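Local coordinates for 2,3-bisphosphoglycerate-independent phosphoglycerate mutase (Pyrococcus horikoshii, PDB 2ZKT), which probably catalyses the interconversion of 2-phosphoglycerate and 3-phosphoglycerate in glycolysis, as a metal-dependent member of the alkaline phosphatase superfamily, at residues D50-G55 with D71-Y76; T278-K283 with I320-R325; D293-F298 with M404-K409. One frame throughout, in Å; residues are numbered along the deposited sequence.

Contact 1 of 3, residues D50-G55 with D71-Y76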
# COMPACT_ATOMS: atom_id res chain seq x y z
N ASP B 50 21.05 3.35 -10.62
CA ASP B 50 22.11 3.47 -9.64
C ASP B 50 22.43 4.97 -9.64
O ASP B 50 22.85 5.52 -10.66
CB ASP B 50 23.35 2.68 -10.06
CG ASP B 50 23.13 1.17 -9.96
OD1 ASP B 50 22.77 0.69 -8.86
OD2 ASP B 50 23.34 0.47 -10.98
N PRO B 51 22.17 5.66 -8.51
CA PRO B 51 22.47 7.10 -8.46
C PRO B 51 23.92 7.32 -8.92
O PRO B 51 24.20 8.17 -9.76
CB PRO B 51 22.28 7.45 -6.99
CG PRO B 51 21.21 6.46 -6.53
CD PRO B 51 21.59 5.17 -7.23
N ILE B 52 24.84 6.54 -8.36
CA ILE B 52 26.26 6.69 -8.71
C ILE B 52 26.78 5.50 -9.51
O ILE B 52 27.26 5.64 -10.63
CB ILE B 52 27.11 6.90 -7.43
CG1 ILE B 52 26.63 8.18 -6.72
CG2 ILE B 52 28.59 7.01 -7.78
CD1 ILE B 52 27.36 8.49 -5.44
N LYS B 53 26.67 4.31 -8.92
CA LYS B 53 27.12 3.08 -9.57
C LYS B 53 26.73 1.90 -8.67
O LYS B 53 26.44 2.09 -7.49
CB LYS B 53 28.63 3.11 -9.80
CG LYS B 53 29.48 3.32 -8.54
CD LYS B 53 30.99 3.25 -8.87
CE LYS B 53 31.84 3.46 -7.60
NZ LYS B 53 33.30 3.24 -7.80
N PRO B 54 26.73 0.68 -9.22
CA PRO B 54 26.37 -0.53 -8.45
C PRO B 54 27.03 -0.61 -7.06
O PRO B 54 28.27 -0.53 -6.93
CB PRO B 54 26.81 -1.67 -9.36
CG PRO B 54 26.63 -1.09 -10.73
CD PRO B 54 27.17 0.32 -10.59
N GLY B 55 26.20 -0.74 -6.03
CA GLY B 55 26.68 -0.86 -4.66
C GLY B 55 27.33 0.35 -4.02
O GLY B 55 27.92 0.23 -2.94
N ASP B 71 27.20 14.16 -13.80
CA ASP B 71 28.07 13.10 -13.31
C ASP B 71 28.58 13.60 -11.95
O ASP B 71 29.37 14.54 -11.88
CB ASP B 71 29.25 12.87 -14.27
CG ASP B 71 30.23 11.82 -13.77
OD1 ASP B 71 30.97 12.10 -12.80
OD2 ASP B 71 30.25 10.70 -14.34
N PRO B 72 28.12 12.97 -10.85
CA PRO B 72 28.54 13.37 -9.50
C PRO B 72 30.06 13.35 -9.28
O PRO B 72 30.60 14.26 -8.65
CB PRO B 72 27.79 12.39 -8.59
CG PRO B 72 27.63 11.16 -9.47
CD PRO B 72 27.29 11.74 -10.81
N TYR B 73 30.74 12.33 -9.79
CA TYR B 73 32.18 12.23 -9.62
C TYR B 73 32.97 13.40 -10.23
O TYR B 73 34.08 13.70 -9.77
CB TYR B 73 32.71 10.91 -10.20
CG TYR B 73 32.52 9.71 -9.28
CD1 TYR B 73 32.82 9.79 -7.92
CD2 TYR B 73 32.08 8.49 -9.79
CE1 TYR B 73 32.69 8.68 -7.08
CE2 TYR B 73 31.95 7.37 -8.96
CZ TYR B 73 32.25 7.47 -7.61
OH TYR B 73 32.14 6.36 -6.79
N GLU B 74 32.40 14.07 -11.24
CA GLU B 74 33.09 15.19 -11.88
C GLU B 74 32.58 16.57 -11.47
O GLU B 74 33.33 17.56 -11.49
CB GLU B 74 33.00 15.07 -13.40
CG GLU B 74 33.48 13.75 -13.96
CD GLU B 74 33.69 13.81 -15.46
OE1 GLU B 74 34.68 14.46 -15.88
OE2 GLU B 74 32.87 13.23 -16.20
N THR B 75 31.29 16.65 -11.12
CA THR B 75 30.70 17.94 -10.75
C THR B 75 30.75 18.27 -9.26
O THR B 75 30.91 19.44 -8.88
CB THR B 75 29.22 17.99 -11.20
OG1 THR B 75 28.51 16.88 -10.64
CG2 THR B 75 29.12 17.93 -12.72
N TYR B 76 30.63 17.24 -8.41
CA TYR B 76 30.63 17.44 -6.96
C TYR B 76 31.88 18.09 -6.38
O TYR B 76 33.00 17.60 -6.52
CB TYR B 76 30.38 16.10 -6.24
CG TYR B 76 30.05 16.28 -4.78
CD1 TYR B 76 28.94 17.02 -4.38
CD2 TYR B 76 30.83 15.67 -3.78
CE1 TYR B 76 28.59 17.14 -3.03
CE2 TYR B 76 30.49 15.79 -2.43
CZ TYR B 76 29.37 16.52 -2.07
OH TYR B 76 29.00 16.59 -0.75
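Ile52 and Lys53, in the loop leading from strand 45-50 of the central sheet toward the zinc ligand Ser60, rest against Pro72 and Tyr73 in the one-turn helix 72-75. The loop thus folds back on the chain that follows helix 60-67, and Ile52 also touches Ala58 and Thr62, with its side chain about 11 Å from a bound zinc ion. Ile52 splits its two branches between the partners. CG2 stands anti to the backbone N and reaches Tyr73 CE2 at 3.6 Å, approaching the ring obliquely, while CG1 lies 4.2 Å from CG of the Pro72 ring. Lys53 passes the far end of the same tyrosine. Its chain, extended beyond CG, crosses the tyrosine side chain at about a right angle, with CE at the ring edge near its plane and only 3.0 Å from Tyr73 OH. The ammonium group overshoots this point: Lys53 NZ is 3.5 Å from Tyr73 OH, at an angle too poor for a hydrogen bond. The helical turn is organised from its N-cap, Asp71, whose OD1 accepts a weak bond from Glu74 N at 2.9 Å. Asp71 O takes the backbone N-H groups of Glu74 and Thr75 and, from above its carbonyl plane, Thr75 OG1 at 2.8 Å. The hydrogen bonds described here lie within the turn, whereas van der Waals contact joins it to the loop, with a lysine methylene beside the tyrosine hydroxyl and no hydrogen bond crossing between the two.

Contact 2 of 3, residues T278-K283 with I320-R325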
# COMPACT_ATOMS: atom_id res chain seq x y z
N THR B 278 4.41 17.29 6.92
CA THR B 278 4.34 18.03 5.66
C THR B 278 2.95 17.97 5.00
O THR B 278 2.18 17.04 5.20
CB THR B 278 5.38 17.41 4.71
OG1 THR B 278 6.68 17.61 5.25
CG2 THR B 278 5.30 18.07 3.33
N ASN B 279 2.64 19.01 4.20
CA ASN B 279 1.43 18.97 3.37
C ASN B 279 1.76 18.52 1.94
O ASN B 279 2.11 19.31 1.07
CB ASN B 279 0.81 20.37 3.35
CG ASN B 279 -0.65 20.30 2.96
OD1 ASN B 279 -1.02 19.71 1.94
ND2 ASN B 279 -1.49 21.00 3.74
N GLU B 280 1.67 17.21 1.68
CA GLU B 280 1.99 16.66 0.36
C GLU B 280 0.97 17.09 -0.71
O GLU B 280 1.30 17.28 -1.88
CB GLU B 280 2.06 15.12 0.46
CG GLU B 280 0.72 14.46 0.84
CD GLU B 280 0.67 14.21 2.34
OE1 GLU B 280 1.49 14.76 3.06
OE2 GLU B 280 -0.21 13.48 2.78
N MET B 281 -0.31 17.18 -0.29
CA MET B 281 -1.33 17.60 -1.24
C MET B 281 -1.09 19.06 -1.68
O MET B 281 -1.54 19.51 -2.73
CB MET B 281 -2.72 17.46 -0.59
CG MET B 281 -3.08 16.01 -0.23
SD MET B 281 -2.88 14.86 -1.61
CE MET B 281 -4.61 14.71 -2.10
N ALA B 282 -0.39 19.80 -0.79
CA ALA B 282 -0.02 21.17 -1.12
C ALA B 282 1.09 21.21 -2.16
O ALA B 282 1.15 22.09 -3.02
CB ALA B 282 0.43 21.87 0.16
N LYS B 283 1.98 20.23 -2.08
CA LYS B 283 3.09 20.13 -3.03
C LYS B 283 2.54 19.76 -4.41
O LYS B 283 2.98 20.30 -5.44
CB LYS B 283 4.09 19.07 -2.56
CG LYS B 283 5.01 19.55 -1.45
CD LYS B 283 5.91 18.44 -0.95
CE LYS B 283 6.87 18.96 0.10
NZ LYS B 283 7.59 17.86 0.78
N ILE B 320 4.84 6.21 2.02
CA ILE B 320 4.80 6.00 0.57
C ILE B 320 3.35 6.06 0.07
O ILE B 320 3.07 6.43 -1.07
CB ILE B 320 5.46 4.65 0.20
CG1 ILE B 320 6.97 4.68 0.47
CG2 ILE B 320 5.26 4.37 -1.31
CD1 ILE B 320 7.66 3.32 0.26
N GLU B 321 2.42 5.66 0.97
CA GLU B 321 1.00 5.73 0.62
C GLU B 321 0.51 7.18 0.52
O GLU B 321 -0.33 7.52 -0.30
CB GLU B 321 0.18 4.94 1.66
CG GLU B 321 0.12 3.43 1.36
CD GLU B 321 -0.74 2.71 2.39
OE1 GLU B 321 -1.76 3.24 2.79
OE2 GLU B 321 -0.40 1.58 2.75
N ARG B 322 1.03 8.05 1.39
CA ARG B 322 0.63 9.46 1.34
C ARG B 322 1.14 10.03 0.01
O ARG B 322 0.48 10.87 -0.62
CB ARG B 322 1.22 10.22 2.54
CG ARG B 322 0.50 9.88 3.85
CD ARG B 322 1.17 10.49 5.08
NE ARG B 322 1.41 11.93 4.94
CZ ARG B 322 2.14 12.65 5.79
NH1 ARG B 322 2.69 12.05 6.85
NH2 ARG B 322 2.34 13.95 5.58
N ALA B 323 2.31 9.57 -0.42
CA ALA B 323 2.88 10.02 -1.69
C ALA B 323 1.98 9.54 -2.84
O ALA B 323 1.73 10.29 -3.79
CB ALA B 323 4.32 9.46 -1.86
N ASP B 324 1.49 8.30 -2.75
CA ASP B 324 0.64 7.79 -3.83
C ASP B 324 -0.59 8.67 -4.02
O ASP B 324 -0.98 8.98 -5.16
CB ASP B 324 0.20 6.34 -3.58
CG ASP B 324 -0.27 5.64 -4.86
OD1 ASP B 324 0.55 5.51 -5.80
OD2 ASP B 324 -1.46 5.22 -4.94
N ARG B 325 -1.20 9.10 -2.91
CA ARG B 325 -2.37 9.98 -2.99
C ARG B 325 -1.95 11.32 -3.59
O ARG B 325 -2.67 11.91 -4.40
CB ARG B 325 -3.00 10.19 -1.60
CG ARG B 325 -3.39 8.89 -0.91
CD ARG B 325 -4.17 9.12 0.39
NE ARG B 325 -4.17 7.90 1.20
CZ ARG B 325 -3.37 7.69 2.24
NH1 ARG B 325 -2.50 8.63 2.62
NH2 ARG B 325 -3.41 6.53 2.90
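Glu280 and Arg322 join two helices that pack beside the sheet of this alkaline phosphatase-like fold: helix 280-291, which leads by a short loop to strand 296-301, and helix 313-331, which belongs to the crossover from that strand to 339-344. The two side chains cross at about a right angle, and the arginine grips the carboxylate side-on. Arg322 NH2 bonds Glu280 OE1 at 2.8 Å, and Arg322 NE bonds Glu280 OE2 at 3.1 Å, both nearly straight. Each oxygen lies close to the guanidinium plane, but the acid is turned 44° against it, which makes the two ends of the salt bridge unequal. OE1 is met on its syn side, whereas OE2 is approached from above the carboxylate plane. Torsions set up this side-on meeting: Glu280 bends at chi2 (-96°), while Arg322 bends at chi3 (52°) to bring its NE edge round. The guanidinium has a further anchor, since Arg322 NH1 donates to Tyr276 O, which would help fix its rotation. Glu280 begins its helix, just after the N-cap Asn279, whose OD1 accepts a weak bond from Ala282 N, and the positive end of the helix dipole may add to the stabilisation of the carboxylate. The next residue, Met281, bends at chi2 and chi3 and brings its SD to 4.1 Å from Arg325 O.

Contact 3 of 3, residues D293-F298 with M404-K409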
# COMPACT_ATOMS: atom_id res chain seq x y z
N ASP B 293 3.37 27.04 -16.41
CA ASP B 293 4.31 28.09 -16.84
C ASP B 293 5.76 27.62 -17.00
O ASP B 293 6.64 28.40 -17.34
CB ASP B 293 4.27 29.27 -15.85
CG ASP B 293 2.93 29.98 -15.83
OD1 ASP B 293 2.48 30.45 -16.91
OD2 ASP B 293 2.32 30.06 -14.74
N TYR B 294 6.00 26.33 -16.74
CA TYR B 294 7.35 25.79 -16.87
C TYR B 294 7.32 24.55 -17.75
O TYR B 294 6.27 23.91 -17.90
CB TYR B 294 7.89 25.44 -15.47
CG TYR B 294 8.28 26.64 -14.64
CD1 TYR B 294 9.57 27.18 -14.73
CD2 TYR B 294 7.38 27.24 -13.75
CE1 TYR B 294 9.96 28.28 -13.96
CE2 TYR B 294 7.75 28.35 -12.97
CZ TYR B 294 9.05 28.86 -13.08
OH TYR B 294 9.44 29.95 -12.33
N ASP B 295 8.46 24.21 -18.35
CA ASP B 295 8.52 23.03 -19.22
C ASP B 295 8.86 21.78 -18.42
O ASP B 295 8.37 20.69 -18.71
CB ASP B 295 9.57 23.22 -20.32
CG ASP B 295 9.42 24.53 -21.05
OD1 ASP B 295 8.36 24.74 -21.69
OD2 ASP B 295 10.36 25.36 -20.97
N PHE B 296 9.71 21.95 -17.41
CA PHE B 296 10.15 20.84 -16.57
C PHE B 296 9.91 21.17 -15.10
O PHE B 296 10.35 22.22 -14.61
CB PHE B 296 11.65 20.59 -16.80
CG PHE B 296 12.13 19.26 -16.29
CD1 PHE B 296 12.00 18.11 -17.07
CD2 PHE B 296 12.70 19.15 -15.02
CE1 PHE B 296 12.41 16.87 -16.59
CE2 PHE B 296 13.12 17.91 -14.53
CZ PHE B 296 12.98 16.77 -15.32
N VAL B 297 9.21 20.27 -14.39
CA VAL B 297 8.93 20.47 -12.98
C VAL B 297 9.47 19.30 -12.15
O VAL B 297 9.28 18.13 -12.50
CB VAL B 297 7.39 20.63 -12.72
CG1 VAL B 297 7.08 20.59 -11.22
CG2 VAL B 297 6.90 21.97 -13.30
N PHE B 298 10.14 19.64 -11.05
CA PHE B 298 10.72 18.66 -10.14
C PHE B 298 9.99 18.74 -8.79
O PHE B 298 9.83 19.82 -8.22
CB PHE B 298 12.22 18.96 -9.96
CG PHE B 298 12.88 18.16 -8.87
CD1 PHE B 298 13.05 16.78 -9.00
CD2 PHE B 298 13.33 18.79 -7.71
CE1 PHE B 298 13.65 16.03 -7.98
CE2 PHE B 298 13.94 18.05 -6.68
CZ PHE B 298 14.10 16.66 -6.81
N MET B 404 10.24 13.82 -24.32
CA MET B 404 9.61 15.14 -24.43
C MET B 404 9.94 15.82 -25.77
O MET B 404 9.54 16.94 -26.04
CB MET B 404 10.14 16.02 -23.28
CG MET B 404 9.55 15.71 -21.90
SD MET B 404 10.66 16.16 -20.54
CE MET B 404 10.41 17.95 -20.53
N ASN B 405 10.70 15.11 -26.62
CA ASN B 405 11.10 15.63 -27.93
C ASN B 405 11.93 16.91 -27.81
O ASN B 405 11.84 17.80 -28.65
CB ASN B 405 9.87 15.88 -28.82
CG ASN B 405 9.14 14.60 -29.18
OD1 ASN B 405 9.78 13.57 -29.46
ND2 ASN B 405 7.81 14.64 -29.18
N ARG B 406 12.74 16.99 -26.75
CA ARG B 406 13.58 18.16 -26.52
C ARG B 406 15.05 17.80 -26.63
O ARG B 406 15.92 18.57 -26.21
CB ARG B 406 13.28 18.75 -25.13
CG ARG B 406 11.88 19.38 -25.03
CD ARG B 406 11.57 19.87 -23.61
NE ARG B 406 10.18 20.32 -23.50
CZ ARG B 406 9.74 21.50 -23.93
NH1 ARG B 406 10.57 22.37 -24.49
NH2 ARG B 406 8.44 21.78 -23.85
N SER B 407 15.34 16.63 -27.21
CA SER B 407 16.71 16.17 -27.39
C SER B 407 17.29 16.54 -28.76
O SER B 407 16.60 16.51 -29.79
CB SER B 407 16.78 14.65 -27.23
OG SER B 407 15.92 14.02 -28.17
N GLU B 408 18.58 16.88 -28.76
CA GLU B 408 19.28 17.24 -29.99
C GLU B 408 20.27 16.13 -30.34
O GLU B 408 20.98 15.62 -29.47
CB GLU B 408 20.03 18.57 -29.81
CG GLU B 408 19.10 19.78 -29.67
CD GLU B 408 19.86 21.08 -29.45
OE1 GLU B 408 20.49 21.23 -28.38
OE2 GLU B 408 19.83 21.94 -30.36
N LYS B 409 20.30 15.75 -31.62
CA LYS B 409 21.18 14.68 -32.07
C LYS B 409 22.65 15.09 -31.98
O LYS B 409 22.99 16.27 -31.87
CB LYS B 409 20.83 14.28 -33.51
CG LYS B 409 21.39 15.21 -34.56
CD LYS B 409 20.79 14.94 -35.93
CE LYS B 409 19.32 15.35 -35.98
NZ LYS B 409 18.74 15.24 -37.35
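Asp295 and Met404, with Arg406 beside them, carry the contact between the lead-in and first residue of strand 296-301, a central parallel strand of the alkaline phosphatase-like sheet, and the C-terminal tail. The tail leaves helix 396-403 through a Schellman motif at Asn405, and the residues on either side of Asn405 both turn back: Met404 reaches Asp295 and Phe296, Arg406 reaches Asp295. Asp295 lies against the flat side of Arg406. Its CB sits 3.9 Å above the guanidinium plane of Arg406, over the centre, and the carboxylate is inclined 34° to that plane. Asp295 OD1 is 3.7 Å from Arg406 NH2, a long salt bridge in which the oxygen stands well out of the guanidinium plane and no N-H points at it, so that the attraction is probably one of charge alone. Directed bonds are made to other parts of the chain: Asp295 OD2 accepts from Lys245 N, and Arg406 NE donates to Arg5 O. Each group is thus tied separately, the acid to the residue just before strand 246-249 and the base to the residue just before strand 6-12.

Met404 supplies the apolar half. Its chain bends at chi3 (77°), which turns the methyl group toward the strand. There Met404 CE lies 3.9 Å from the backbone oxygen Asp295 O and also meets Phe296. The Phe296 ring is packed as well by Phe238, Met400 and Met401. Methionine and phenylalanine make a Met-aromatic contact of the edge type: Met404 SD is 5.4 Å from the centroid of the Phe296 ring and 88° off its normal. The approach ends at the ring rim, where Met404 CE, in the ring plane, touches Phe296 CD1 at 3.8 Å.

In the fold
From the N terminus, contact 1 closes first: the chain leaves strand 45-50, runs through helix 60-67 and returns at helix 72-75, a short local loop complete before the others open. Contacts 2 and 3 share the later half of the chain and cross. Contact 2 starts at 278-283, contact 3 at 293-298 just beyond the same helix, then contact 2 closes on helix 313-331 and contact 3 waits for the tail at 404-409. Contacts 1 and 2 lie on opposite sides of the chain's centre, their own centres 28 Å apart. Contact 1 joins a loop to a short helix, contact 2 joins two helices, and contact 3 joins the tail to the lead-in of a strand of the mixed sheet.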